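Local coordinates for protein tonb-dependent siderophore receptor (PDB 5FP1) that probably binds ferric siderophores at the outer membrane, possibly including ferric enterobactin, as the first step of TonB-dependent iron uptake, at residues D54-T59 with V711-F716; W529-L532 with N537-A540; S31-V34 with D39-K42; I234-S239 with T694-S699; S45-Q50 with L64-G69. One frame throughout, in Å; residues are numbered along the deposited sequence.

Contact 1. Residues D54-T59 with V711-F716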
# COMPACT_ATOMS: atom_id res chain seq x y z
N ASP A 54 -13.37 -10.76 -9.96
CA ASP A 54 -13.19 -10.80 -11.39
C ASP A 54 -11.71 -10.91 -11.78
O ASP A 54 -11.35 -11.59 -12.76
CB ASP A 54 -13.73 -9.53 -12.02
CG ASP A 54 -15.24 -9.56 -12.24
OD1 ASP A 54 -15.91 -10.54 -11.84
OD2 ASP A 54 -15.72 -8.55 -12.80
N THR A 55 -10.84 -10.19 -11.06
CA THR A 55 -9.43 -10.15 -11.43
C THR A 55 -8.60 -11.25 -10.79
O THR A 55 -7.52 -11.53 -11.25
CB THR A 55 -8.77 -8.80 -11.04
OG1 THR A 55 -8.97 -8.53 -9.65
CG2 THR A 55 -9.36 -7.67 -11.87
N LYS A 56 -9.15 -11.84 -9.74
CA LYS A 56 -8.48 -12.80 -8.86
C LYS A 56 -7.14 -12.26 -8.37
O LYS A 56 -6.15 -13.00 -8.32
CB LYS A 56 -8.30 -14.18 -9.52
CG LYS A 56 -8.24 -15.34 -8.51
CD LYS A 56 -7.95 -16.69 -9.17
CE LYS A 56 -7.62 -17.77 -8.14
NZ LYS A 56 -8.77 -18.04 -7.23
N VAL A 57 -7.10 -10.97 -8.02
CA VAL A 57 -5.89 -10.41 -7.40
C VAL A 57 -5.67 -11.05 -6.05
O VAL A 57 -6.61 -11.19 -5.25
CB VAL A 57 -5.88 -8.89 -7.31
CG1 VAL A 57 -5.69 -8.28 -8.69
CG2 VAL A 57 -7.14 -8.37 -6.64
N THR A 58 -4.44 -11.45 -5.79
CA THR A 58 -4.14 -12.16 -4.56
C THR A 58 -3.36 -11.34 -3.54
O THR A 58 -3.29 -11.71 -2.37
CB THR A 58 -3.37 -13.45 -4.85
OG1 THR A 58 -2.06 -13.12 -5.31
CG2 THR A 58 -4.12 -14.33 -5.90
N THR A 59 -2.79 -10.23 -3.97
CA THR A 59 -2.05 -9.35 -3.07
C THR A 59 -2.57 -7.91 -3.23
O THR A 59 -3.07 -7.52 -4.29
CB THR A 59 -0.55 -9.36 -3.39
OG1 THR A 59 -0.34 -8.79 -4.69
CG2 THR A 59 0.03 -10.78 -3.37
N VAL A 711 -4.59 -18.46 -15.05
CA VAL A 711 -5.07 -19.18 -13.89
C VAL A 711 -6.45 -19.75 -14.18
O VAL A 711 -7.30 -19.07 -14.74
CB VAL A 711 -5.17 -18.24 -12.68
CG1 VAL A 711 -5.77 -18.97 -11.50
CG2 VAL A 711 -3.78 -17.71 -12.32
N LEU A 712 -6.66 -20.99 -13.77
CA LEU A 712 -7.98 -21.62 -13.90
C LEU A 712 -8.45 -22.02 -12.54
O LEU A 712 -7.75 -22.72 -11.80
CB LEU A 712 -7.92 -22.85 -14.80
CG LEU A 712 -9.27 -23.55 -15.02
CD1 LEU A 712 -10.16 -22.63 -15.84
CD2 LEU A 712 -9.07 -24.88 -15.74
N ALA A 713 -9.67 -21.59 -12.20
CA ALA A 713 -10.22 -21.85 -10.88
C ALA A 713 -11.60 -22.51 -10.95
O ALA A 713 -12.42 -22.16 -11.79
CB ALA A 713 -10.35 -20.55 -10.11
N VAL A 714 -11.81 -23.41 -10.01
CA VAL A 714 -13.13 -23.89 -9.66
C VAL A 714 -13.56 -23.23 -8.36
O VAL A 714 -12.95 -23.48 -7.32
CB VAL A 714 -13.16 -25.40 -9.39
CG1 VAL A 714 -14.60 -25.82 -9.11
CG2 VAL A 714 -12.55 -26.16 -10.55
N ASN A 715 -14.60 -22.41 -8.44
CA ASN A 715 -15.11 -21.64 -7.33
C ASN A 715 -16.45 -22.21 -6.91
O ASN A 715 -17.32 -22.49 -7.76
CB ASN A 715 -15.28 -20.18 -7.75
CG ASN A 715 -13.95 -19.55 -8.14
OD1 ASN A 715 -12.92 -19.99 -7.66
ND2 ASN A 715 -13.97 -18.61 -9.07
N PHE A 716 -16.62 -22.40 -5.61
CA PHE A 716 -17.88 -22.93 -5.10
C PHE A 716 -18.50 -22.03 -4.05
O PHE A 716 -17.81 -21.33 -3.31
CB PHE A 716 -17.76 -24.39 -4.66
CG PHE A 716 -16.79 -24.64 -3.56
CD1 PHE A 716 -17.17 -24.54 -2.23
CD2 PHE A 716 -15.49 -25.04 -3.86
CE1 PHE A 716 -16.26 -24.80 -1.21
CE2 PHE A 716 -14.58 -25.30 -2.85
CZ PHE A 716 -14.97 -25.18 -1.52

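Contact 2. Residues W529-L532 with N537-A540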
# COMPACT_ATOMS: atom_id res chain seq x y z
N TRP A 529 -21.73 12.15 -9.38
CA TRP A 529 -23.09 11.93 -9.90
C TRP A 529 -23.43 10.47 -9.93
O TRP A 529 -22.66 9.66 -10.47
CB TRP A 529 -23.24 12.49 -11.32
CG TRP A 529 -23.17 13.94 -11.30
CD1 TRP A 529 -22.05 14.71 -11.31
CD2 TRP A 529 -24.28 14.85 -11.16
NE1 TRP A 529 -22.39 16.05 -11.19
CE2 TRP A 529 -23.75 16.16 -11.09
CE3 TRP A 529 -25.67 14.68 -11.10
CZ2 TRP A 529 -24.55 17.29 -10.97
CZ3 TRP A 529 -26.47 15.82 -10.99
CH2 TRP A 529 -25.90 17.10 -10.92
N ASP A 530 -24.58 10.12 -9.35
CA ASP A 530 -25.20 8.82 -9.59
C ASP A 530 -26.15 8.93 -10.78
O ASP A 530 -26.96 9.85 -10.81
CB ASP A 530 -26.01 8.36 -8.37
CG ASP A 530 -25.18 7.63 -7.34
OD1 ASP A 530 -23.94 7.56 -7.47
OD2 ASP A 530 -25.78 7.14 -6.37
N PHE A 531 -26.03 8.00 -11.73
CA PHE A 531 -26.77 8.00 -12.99
C PHE A 531 -27.46 6.67 -13.20
O PHE A 531 -27.15 5.67 -12.53
CB PHE A 531 -25.84 8.09 -14.21
CG PHE A 531 -25.18 9.40 -14.39
CD1 PHE A 531 -25.91 10.52 -14.76
CD2 PHE A 531 -23.80 9.50 -14.25
CE1 PHE A 531 -25.29 11.75 -14.95
CE2 PHE A 531 -23.18 10.73 -14.45
CZ PHE A 531 -23.92 11.85 -14.80
N LEU A 532 -28.35 6.65 -14.20
CA LEU A 532 -29.00 5.41 -14.64
C LEU A 532 -29.67 4.72 -13.51
O LEU A 532 -29.38 3.55 -13.24
CB LEU A 532 -28.01 4.43 -15.24
CG LEU A 532 -27.53 4.64 -16.67
CD1 LEU A 532 -26.84 3.36 -17.13
CD2 LEU A 532 -28.69 4.98 -17.60
N ASN A 537 -21.88 5.51 -11.21
CA ASN A 537 -21.38 6.67 -10.51
C ASN A 537 -20.16 7.22 -11.25
O ASN A 537 -19.25 6.47 -11.64
CB ASN A 537 -21.05 6.35 -9.04
CG ASN A 537 -20.43 7.53 -8.29
OD1 ASN A 537 -19.21 7.66 -8.23
ND2 ASN A 537 -21.26 8.41 -7.74
N LEU A 538 -20.18 8.52 -11.47
CA LEU A 538 -19.08 9.24 -12.08
C LEU A 538 -18.50 10.19 -11.04
O LEU A 538 -19.25 10.83 -10.28
CB LEU A 538 -19.61 10.04 -13.26
CG LEU A 538 -18.66 11.03 -13.91
CD1 LEU A 538 -17.58 10.26 -14.65
CD2 LEU A 538 -19.41 11.95 -14.86
N THR A 539 -17.18 10.28 -10.98
CA THR A 539 -16.52 11.26 -10.11
C THR A 539 -15.47 12.03 -10.92
O THR A 539 -14.83 11.49 -11.83
CB THR A 539 -15.81 10.62 -8.88
OG1 THR A 539 -14.75 9.76 -9.34
CG2 THR A 539 -16.78 9.82 -7.99
N ALA A 540 -15.30 13.29 -10.58
CA ALA A 540 -14.25 14.12 -11.15
C ALA A 540 -13.73 15.05 -10.06
O ALA A 540 -14.50 15.54 -9.24
CB ALA A 540 -14.79 14.93 -12.31

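Contact 3. Residues S31-V34 with D39-K42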
# COMPACT_ATOMS: atom_id res chain seq x y z
N SER A 31 -16.32 4.07 9.49
CA SER A 31 -17.28 4.92 10.19
C SER A 31 -16.81 6.38 10.37
O SER A 31 -17.57 7.25 10.82
CB SER A 31 -17.68 4.29 11.53
OG SER A 31 -16.66 4.45 12.50
N LYS A 32 -15.56 6.66 10.01
CA LYS A 32 -15.11 8.06 9.96
C LYS A 32 -15.61 8.85 8.74
O LYS A 32 -15.52 10.08 8.73
CB LYS A 32 -13.58 8.12 10.04
CG LYS A 32 -13.11 7.75 11.43
CD LYS A 32 -11.66 8.04 11.66
CE LYS A 32 -11.24 7.60 13.04
NZ LYS A 32 -9.76 7.66 13.07
N PHE A 33 -16.10 8.14 7.72
CA PHE A 33 -16.80 8.75 6.60
C PHE A 33 -18.27 8.71 6.97
O PHE A 33 -18.94 7.71 6.80
CB PHE A 33 -16.58 7.99 5.30
CG PHE A 33 -15.26 8.28 4.63
CD1 PHE A 33 -14.95 9.55 4.18
CD2 PHE A 33 -14.34 7.27 4.42
CE1 PHE A 33 -13.74 9.82 3.56
CE2 PHE A 33 -13.12 7.52 3.79
CZ PHE A 33 -12.81 8.81 3.36
N VAL A 34 -18.75 9.80 7.52
CA VAL A 34 -20.09 9.87 8.07
C VAL A 34 -21.18 10.07 7.03
O VAL A 34 -22.37 9.93 7.33
CB VAL A 34 -20.15 10.99 9.12
CG1 VAL A 34 -19.15 10.69 10.23
CG2 VAL A 34 -19.85 12.36 8.50
N ASP A 39 -21.79 12.25 -1.48
CA ASP A 39 -21.87 13.53 -0.82
C ASP A 39 -20.63 13.86 -0.02
O ASP A 39 -20.58 14.89 0.64
CB ASP A 39 -23.07 13.53 0.10
CG ASP A 39 -24.37 13.32 -0.67
OD1 ASP A 39 -24.37 13.49 -1.91
OD2 ASP A 39 -25.35 12.90 -0.05
N THR A 40 -19.62 13.01 -0.08
CA THR A 40 -18.39 13.24 0.68
C THR A 40 -17.48 14.11 -0.17
O THR A 40 -17.22 13.78 -1.32
CB THR A 40 -17.74 11.88 1.02
OG1 THR A 40 -18.63 11.11 1.86
CG2 THR A 40 -16.39 12.07 1.72
N PRO A 41 -17.03 15.26 0.37
CA PRO A 41 -16.22 16.20 -0.39
C PRO A 41 -14.72 15.84 -0.39
O PRO A 41 -13.87 16.62 0.03
CB PRO A 41 -16.49 17.53 0.32
CG PRO A 41 -16.70 17.11 1.75
CD PRO A 41 -17.39 15.79 1.70
N LYS A 42 -14.44 14.63 -0.87
CA LYS A 42 -13.10 14.07 -0.84
C LYS A 42 -13.07 12.95 -1.84
O LYS A 42 -14.09 12.29 -2.06
CB LYS A 42 -12.80 13.53 0.56
CG LYS A 42 -11.32 13.36 0.89
CD LYS A 42 -11.12 13.08 2.37
CE LYS A 42 -9.66 13.27 2.74
NZ LYS A 42 -9.32 14.71 2.89

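Contact 4. Residues I234-S239 with T694-S699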
# COMPACT_ATOMS: atom_id res chain seq x y z
N ILE A 234 16.03 -5.12 -12.21
CA ILE A 234 16.84 -4.91 -13.41
C ILE A 234 17.61 -3.60 -13.23
O ILE A 234 17.02 -2.55 -12.90
CB ILE A 234 15.99 -4.89 -14.68
CG1 ILE A 234 15.13 -6.14 -14.78
CG2 ILE A 234 16.87 -4.70 -15.92
CD1 ILE A 234 15.91 -7.45 -14.84
N PRO A 235 18.94 -3.67 -13.38
CA PRO A 235 19.76 -2.48 -13.08
C PRO A 235 19.57 -1.38 -14.13
O PRO A 235 19.41 -1.70 -15.31
CB PRO A 235 21.19 -3.01 -13.16
CG PRO A 235 21.11 -4.17 -14.12
CD PRO A 235 19.75 -4.77 -13.93
N TYR A 236 19.64 -0.12 -13.72
CA TYR A 236 19.62 0.99 -14.70
C TYR A 236 20.94 0.97 -15.46
O TYR A 236 22.02 0.76 -14.87
CB TYR A 236 19.54 2.34 -14.00
CG TYR A 236 18.25 2.60 -13.23
CD1 TYR A 236 17.02 2.66 -13.87
CD2 TYR A 236 18.28 2.83 -11.86
CE1 TYR A 236 15.84 2.88 -13.17
CE2 TYR A 236 17.11 3.10 -11.17
CZ TYR A 236 15.90 3.12 -11.82
OH TYR A 236 14.76 3.40 -11.09
N TRP A 237 20.87 1.24 -16.77
CA TRP A 237 22.09 1.35 -17.56
C TRP A 237 21.88 2.20 -18.80
O TRP A 237 20.87 2.08 -19.49
CB TRP A 237 22.62 -0.04 -17.97
CG TRP A 237 24.06 0.00 -18.45
CD1 TRP A 237 24.52 -0.16 -19.74
CD2 TRP A 237 25.21 0.31 -17.66
NE1 TRP A 237 25.89 -0.01 -19.79
CE2 TRP A 237 26.34 0.28 -18.53
CE3 TRP A 237 25.41 0.56 -16.30
CZ2 TRP A 237 27.61 0.52 -18.08
CZ3 TRP A 237 26.69 0.80 -15.86
CH2 TRP A 237 27.78 0.80 -16.76
N ASP A 238 22.88 3.03 -19.06
CA ASP A 238 22.96 3.81 -20.29
C ASP A 238 24.29 3.50 -20.99
O ASP A 238 25.36 3.91 -20.52
CB ASP A 238 22.87 5.28 -19.96
CG ASP A 238 22.94 6.18 -21.20
OD1 ASP A 238 23.61 5.82 -22.17
OD2 ASP A 238 22.35 7.28 -21.16
N SER A 239 24.22 2.75 -22.08
CA SER A 239 25.41 2.24 -22.78
C SER A 239 26.22 3.38 -23.38
O SER A 239 27.44 3.34 -23.35
CB SER A 239 24.99 1.30 -23.91
OG SER A 239 24.60 0.04 -23.42
N THR A 694 7.08 -1.91 -12.63
CA THR A 694 6.13 -1.40 -11.64
C THR A 694 6.77 -0.59 -10.52
O THR A 694 6.07 0.08 -9.78
CB THR A 694 5.37 -2.54 -11.00
OG1 THR A 694 6.31 -3.53 -10.58
CG2 THR A 694 4.40 -3.13 -11.99
N LYS A 695 8.08 -0.66 -10.36
CA LYS A 695 8.75 0.15 -9.32
C LYS A 695 10.03 0.66 -9.90
O LYS A 695 10.78 -0.08 -10.56
CB LYS A 695 9.12 -0.70 -8.08
CG LYS A 695 7.98 -1.57 -7.55
CD LYS A 695 8.44 -2.56 -6.49
CE LYS A 695 7.30 -3.52 -6.14
NZ LYS A 695 7.72 -4.45 -5.05
N ALA A 696 10.32 1.91 -9.60
CA ALA A 696 11.57 2.53 -9.97
C ALA A 696 12.21 3.02 -8.68
O ALA A 696 11.66 3.90 -8.01
CB ALA A 696 11.32 3.65 -10.93
N TYR A 697 13.35 2.43 -8.28
CA TYR A 697 14.05 2.92 -7.11
C TYR A 697 14.84 4.19 -7.44
O TYR A 697 15.19 4.42 -8.61
CB TYR A 697 14.92 1.84 -6.44
CG TYR A 697 15.30 2.29 -5.05
CD1 TYR A 697 14.32 2.48 -4.08
CD2 TYR A 697 16.62 2.64 -4.74
CE1 TYR A 697 14.65 2.96 -2.82
CE2 TYR A 697 16.95 3.11 -3.48
CZ TYR A 697 15.96 3.27 -2.53
OH TYR A 697 16.25 3.75 -1.28
N ALA A 698 15.12 4.99 -6.42
CA ALA A 698 15.85 6.28 -6.60
C ALA A 698 17.22 6.09 -7.21
O ALA A 698 17.76 6.98 -7.87
CB ALA A 698 15.95 7.03 -5.25
N SER A 699 17.81 4.93 -6.98
CA SER A 699 19.05 4.56 -7.63
C SER A 699 19.09 3.05 -7.93
O SER A 699 18.24 2.29 -7.47
CB SER A 699 20.25 4.99 -6.77
OG SER A 699 21.40 5.01 -7.58

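Contact 5. Residues S45-Q50 with L64-G69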
# COMPACT_ATOMS: atom_id res chain seq x y z
N SER A 45 -11.64 6.04 -3.70
CA SER A 45 -11.87 4.94 -4.64
C SER A 45 -12.00 3.64 -3.84
O SER A 45 -11.19 3.38 -2.94
CB SER A 45 -10.71 4.76 -5.61
OG SER A 45 -10.63 5.83 -6.53
N VAL A 46 -12.94 2.81 -4.21
CA VAL A 46 -13.09 1.50 -3.56
C VAL A 46 -12.80 0.39 -4.56
O VAL A 46 -13.41 0.32 -5.63
CB VAL A 46 -14.47 1.34 -2.93
CG1 VAL A 46 -14.59 -0.03 -2.26
CG2 VAL A 46 -14.72 2.44 -1.92
N ILE A 47 -11.82 -0.43 -4.24
CA ILE A 47 -11.57 -1.64 -4.99
C ILE A 47 -12.59 -2.67 -4.50
O ILE A 47 -12.45 -3.24 -3.41
CB ILE A 47 -10.14 -2.17 -4.80
CG1 ILE A 47 -9.13 -1.08 -5.11
CG2 ILE A 47 -9.91 -3.34 -5.73
CD1 ILE A 47 -7.69 -1.48 -4.82
N SER A 48 -13.64 -2.88 -5.27
CA SER A 48 -14.81 -3.61 -4.78
C SER A 48 -14.58 -5.13 -4.71
O SER A 48 -13.71 -5.68 -5.39
CB SER A 48 -16.01 -3.32 -5.67
OG SER A 48 -15.79 -3.86 -6.96
N LYS A 49 -15.40 -5.78 -3.92
CA LYS A 49 -15.48 -7.24 -3.85
C LYS A 49 -15.57 -7.86 -5.23
O LYS A 49 -14.82 -8.80 -5.56
CB LYS A 49 -16.67 -7.64 -3.00
CG LYS A 49 -16.85 -9.14 -2.79
CD LYS A 49 -18.05 -9.37 -1.88
CE LYS A 49 -18.14 -10.79 -1.34
NZ LYS A 49 -18.60 -11.71 -2.38
N GLN A 50 -16.43 -7.32 -6.08
CA GLN A 50 -16.63 -7.94 -7.39
C GLN A 50 -15.41 -7.76 -8.27
O GLN A 50 -15.05 -8.66 -9.03
CB GLN A 50 -17.88 -7.41 -8.10
CG GLN A 50 -18.23 -8.20 -9.37
CD GLN A 50 -18.53 -9.65 -9.09
OE1 GLN A 50 -19.34 -9.96 -8.22
NE2 GLN A 50 -17.85 -10.55 -9.78
N LEU A 64 -3.81 -2.91 -6.39
CA LEU A 64 -3.63 -1.49 -6.58
C LEU A 64 -3.39 -1.10 -8.03
O LEU A 64 -3.53 0.07 -8.39
CB LEU A 64 -2.46 -1.00 -5.70
CG LEU A 64 -2.82 -0.96 -4.21
CD1 LEU A 64 -1.57 -0.64 -3.41
CD2 LEU A 64 -3.93 0.04 -3.93
N ARG A 65 -3.03 -2.07 -8.88
CA ARG A 65 -2.88 -1.78 -10.30
C ARG A 65 -4.18 -1.24 -10.91
O ARG A 65 -4.14 -0.57 -11.94
CB ARG A 65 -2.42 -3.01 -11.10
CG ARG A 65 -3.54 -3.94 -11.55
CD ARG A 65 -3.02 -5.07 -12.42
NE ARG A 65 -4.10 -5.95 -12.85
CZ ARG A 65 -4.25 -7.20 -12.42
NH1 ARG A 65 -3.38 -7.73 -11.58
NH2 ARG A 65 -5.26 -7.91 -12.86
N THR A 66 -5.31 -1.56 -10.30
CA THR A 66 -6.63 -1.09 -10.79
C THR A 66 -6.92 0.36 -10.49
O THR A 66 -7.94 0.88 -10.97
CB THR A 66 -7.81 -1.89 -10.22
OG1 THR A 66 -7.91 -1.72 -8.78
CG2 THR A 66 -7.67 -3.34 -10.55
N VAL A 67 -6.07 0.99 -9.69
CA VAL A 67 -6.27 2.40 -9.32
C VAL A 67 -5.19 3.23 -9.97
O VAL A 67 -4.02 3.17 -9.57
CB VAL A 67 -6.17 2.63 -7.80
CG1 VAL A 67 -6.53 4.08 -7.48
CG2 VAL A 67 -7.07 1.67 -7.05
N PRO A 68 -5.56 4.03 -10.99
CA PRO A 68 -4.51 4.75 -11.70
C PRO A 68 -3.80 5.75 -10.82
O PRO A 68 -4.42 6.43 -9.99
CB PRO A 68 -5.26 5.49 -12.82
CG PRO A 68 -6.68 5.54 -12.39
CD PRO A 68 -6.92 4.42 -11.42
N GLY A 69 -2.50 5.88 -11.03
CA GLY A 69 -1.71 6.88 -10.34
C GLY A 69 -1.20 6.41 -8.99
O GLY A 69 -0.47 7.15 -8.33

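Contact 1. Residues D54-T59 with V711-F716
Lys-56 and the pair Val-711 and Ala-713 make a small, buried packing contact between the plug and the inner wall of the barrel. Lys-56 is the first residue past helix 49-55; its backbone turns to positive phi (51°) there, and its CB points at strand 709-717. From that point the side chain runs out extended, with CG anti to the backbone N (chi1 -153°), and bends only at the last torsion, chi4 63°. The methylenes do most of the touching: Lys-56 CD sits 3.9 Å from Val-711 CG1, and Lys-56 CE is 4.0 Å from the same methyl. The two side chains cross at about a right angle, so the lysine lies across one branch of the valine instead of running beside it. Farther out, Lys-56 NZ comes within 4.1 Å of Ala-713 CB, an approach that is packing and nothing more. The amino group makes a weak hydrogen bond with Ser-153 OG on strand 149-157, and that hydroxyl also bonds Asn-715 OD1. No hydrogen bond joins the two segments. Alternation along the strand explains the pattern: Val-711 and Ala-713 direct their side chains at the plug, while Leu-712 between them points to the outer surface of the barrel. Close by, Asp-54 ties the same helix to the wall through a salt bridge to Arg-671 and a hydrogen bond from Trp-629. This is the plug-to-barrel interface of a TonB-dependent receptor, met here at the last barrel strand, which pairs with strand 149-157 to close the cylinder.

Contact 2. Residues W529-L532 with N537-A540
Asp-530 and Asn-537 face each other across a non-hydrogen-bonded antiparallel pair, and their side chains join where their backbones do not. Asn-537 ND2 donates to Asp-530 OD1 at 2.8 Å, with 159° at the hydrogen. The donor meets the oxygen nearly along its C-O axis and the acceptor lies close to the amide plane, yet the carboxylate and amide planes are turned 89° apart, so the two groups meet almost perpendicular. With CG anti to the backbone N (chi1 176°), Asn-537 reaches across to the neighbouring strand.

On the other face, Phe-531 turns its ring edge to Leu-538. Phe-531 CE2 comes within 3.8 Å of Leu-538 CB, which lies in the ring plane; Leu-538 CD2 is 4.0 Å from Phe-531 CE2. Beneath these side chains, Trp-529 and Leu-538 form a hydrogen-bonded pair, with Trp-529 N to Leu-538 O at 3.0 Å and Leu-538 N to Trp-529 O at 2.9 Å. Trp-529 O also receives a CA-H contact from Asn-537. The indole itself turns away from the partner strand, bonds Thr-527 OG1 through NE1 and touches a bound C8E detergent molecule.

The pair belongs to the hairpin of strands 518-531 and 536-555, close to its turn. Strand 482-493 flanks the hairpin beyond the first arm and strand 558-575 beyond the second, while Leu-38, in the loop before strand 43-47 of the plug, touches Asp-530 and Asn-537.

Contact 3. Residues S31-V34 with D39-K42
The Phe-33 ring carries this contact, and both of its partners approach the same side of its rim, at CD1 and CE1. Thr-40 CG2 comes in obliquely, 3.8 Å from Phe-33 CD1 and 3.9 Å from Phe-33 CE1. Lys-42 arrives at the edge, near the ring plane, where its CD is 4.3 Å from Phe-33 CE1. The Phe-33 and Thr-40 side chains cross at about a right angle.

Thr-40 is set for this by its first torsion, -62°, which puts CG2 anti to the backbone N and presents the methyl to the ring, while OG1 bonds Pro-36 O in the chain between the two segments. Between the two partners, Pro-41 is the centre of an inverse gamma turn, closed by a weak bond from Lys-42 N to Thr-40 O at 2.9 Å. Lys-42 lends the ring only its aliphatic part; its NZ carries on to Ser-123 O.

Neither segment has regular helix or strand; both lead into strand 43-47. Phe-33 and Lys-42 pack this chain on Thr-120 of plug strand 114-121, inside the barrel wall, whose strands 405-428 and 433-450 touch Lys-32, Val-34, Asp-39 and Pro-41.

Contact 4. Residues I234-S239 with T694-S699
Tyr-236 spans the gap to residues 694-699 alone, and its side chain can be followed outward from CB, which already points at that segment. With chi1 at -66°, CG stands anti to the carbonyl carbon and the ring extends straight across. The first ring atom to meet the other side is Tyr-236 CD2, 4.0 Å from Ser-699 C. Next along the same edge, Tyr-236 CE2 approaches Ser-699 C at 3.8 Å and Tyr-697 O at 3.5 Å; both partners lie in the plane of the ring, so backbone atoms of 697-699 lie along one edge of it. Tyr-236 CZ is likewise 3.5 Å from Tyr-697 O. At the tip, Tyr-236 OH donates to Tyr-697 O at 2.7 Å. The bond lies in the carbonyl plane and falls on a lone pair, with a C=O...O angle of 138°. Tyr-236 OH also packs against Ala-696 CB at 3.5 Å, whereas Tyr-697 N, though near, is too poorly angled to bond it. A buried phenol thus has its hydroxyl satisfied by a main-chain carbonyl, and the bond together with the edge contacts should restrain the ring's tilt.

The Tyr-697 side chain heads the other way, to Glu-76 and Asn-79 of the plug, and Ser-699 OG bonds Lys-658 NZ. Strands 234-238 and 693-696 flank strand 701-704 in a three-stranded antiparallel sheet. The tyrosine joins the connection between barrel strands 215-226 and 264-279 to that between 678-685 and 709-717, which by the topology of TonB-dependent receptors are extracellular loops.

Contact 5. Residues S45-Q50 with L64-G69
Ile-47 meets the turn at 64-67 through a first torsion of -54°, which sets CG1 anti to the carbonyl carbon, and a second of 175°, which stretches CD1 straight out toward Val-67. On the other side, Thr-66 adopts chi1 64°, placing OG1 between its backbone N and carbonyl carbon, on the side facing the isoleucine.

Val-67 CG2 takes the main apolar contact, 3.9 Å from Ile-47 CD1 and equally 3.9 Å from Ile-47 CG1, so the valine methyl rides along the outer bond of the isoleucine. Leu-64 adds a looser touch, its CD2 lying 4.2 Å from Ile-47 CD1. Thr-66 OG1 passes at 3.9 Å from Ile-47 CG1, a van der Waals approach to a carbon; the hydroxyl has its hydrogen bond with Ala-63 O. Ile-47 runs obliquely to both Thr-66 and Val-67. The turn is tightened internally by Val-67 N to Leu-64 O at 3.0 Å, and no hydrogen bond crosses to 45-50.

Other plug residues close round the same group: Val-117 of strand 114-121 and Ile-52 of helix 49-55 also touch Ile-47, and Leu-51 touches Thr-66. Just past the isoleucine, Ser-48 is the N-cap of helix 49-55, its OG accepting from Leu-51 N. This is hydrophobic-core packing of the globular plug domain of TonB-dependent receptors, where an edge strand of the central mixed sheet is covered by the loop that follows helix 60-63.

Overall arrangement
From the N terminus, contact 3 comes first, closing a short bend before strand 43-47; contact 5 follows directly along the chain and brings the loop after helix 60-63 back onto that strand. Contact 1 starts between the two halves of contact 5, so the two cross, and they touch where Val-57 and Thr-55 pack on Arg-65. The far end of contact 1 lies on the last barrel strand, so its loop spans nearly the whole barrel and encloses contact 4, which in turn encloses the local hairpin of contact 2. Contact 3 tucks the chain ahead of the plug's first strand against the barrel wall, contact 5 is internal to the plug, contact 1 joins plug to barrel, and contacts 2 and 4 belong to the barrel.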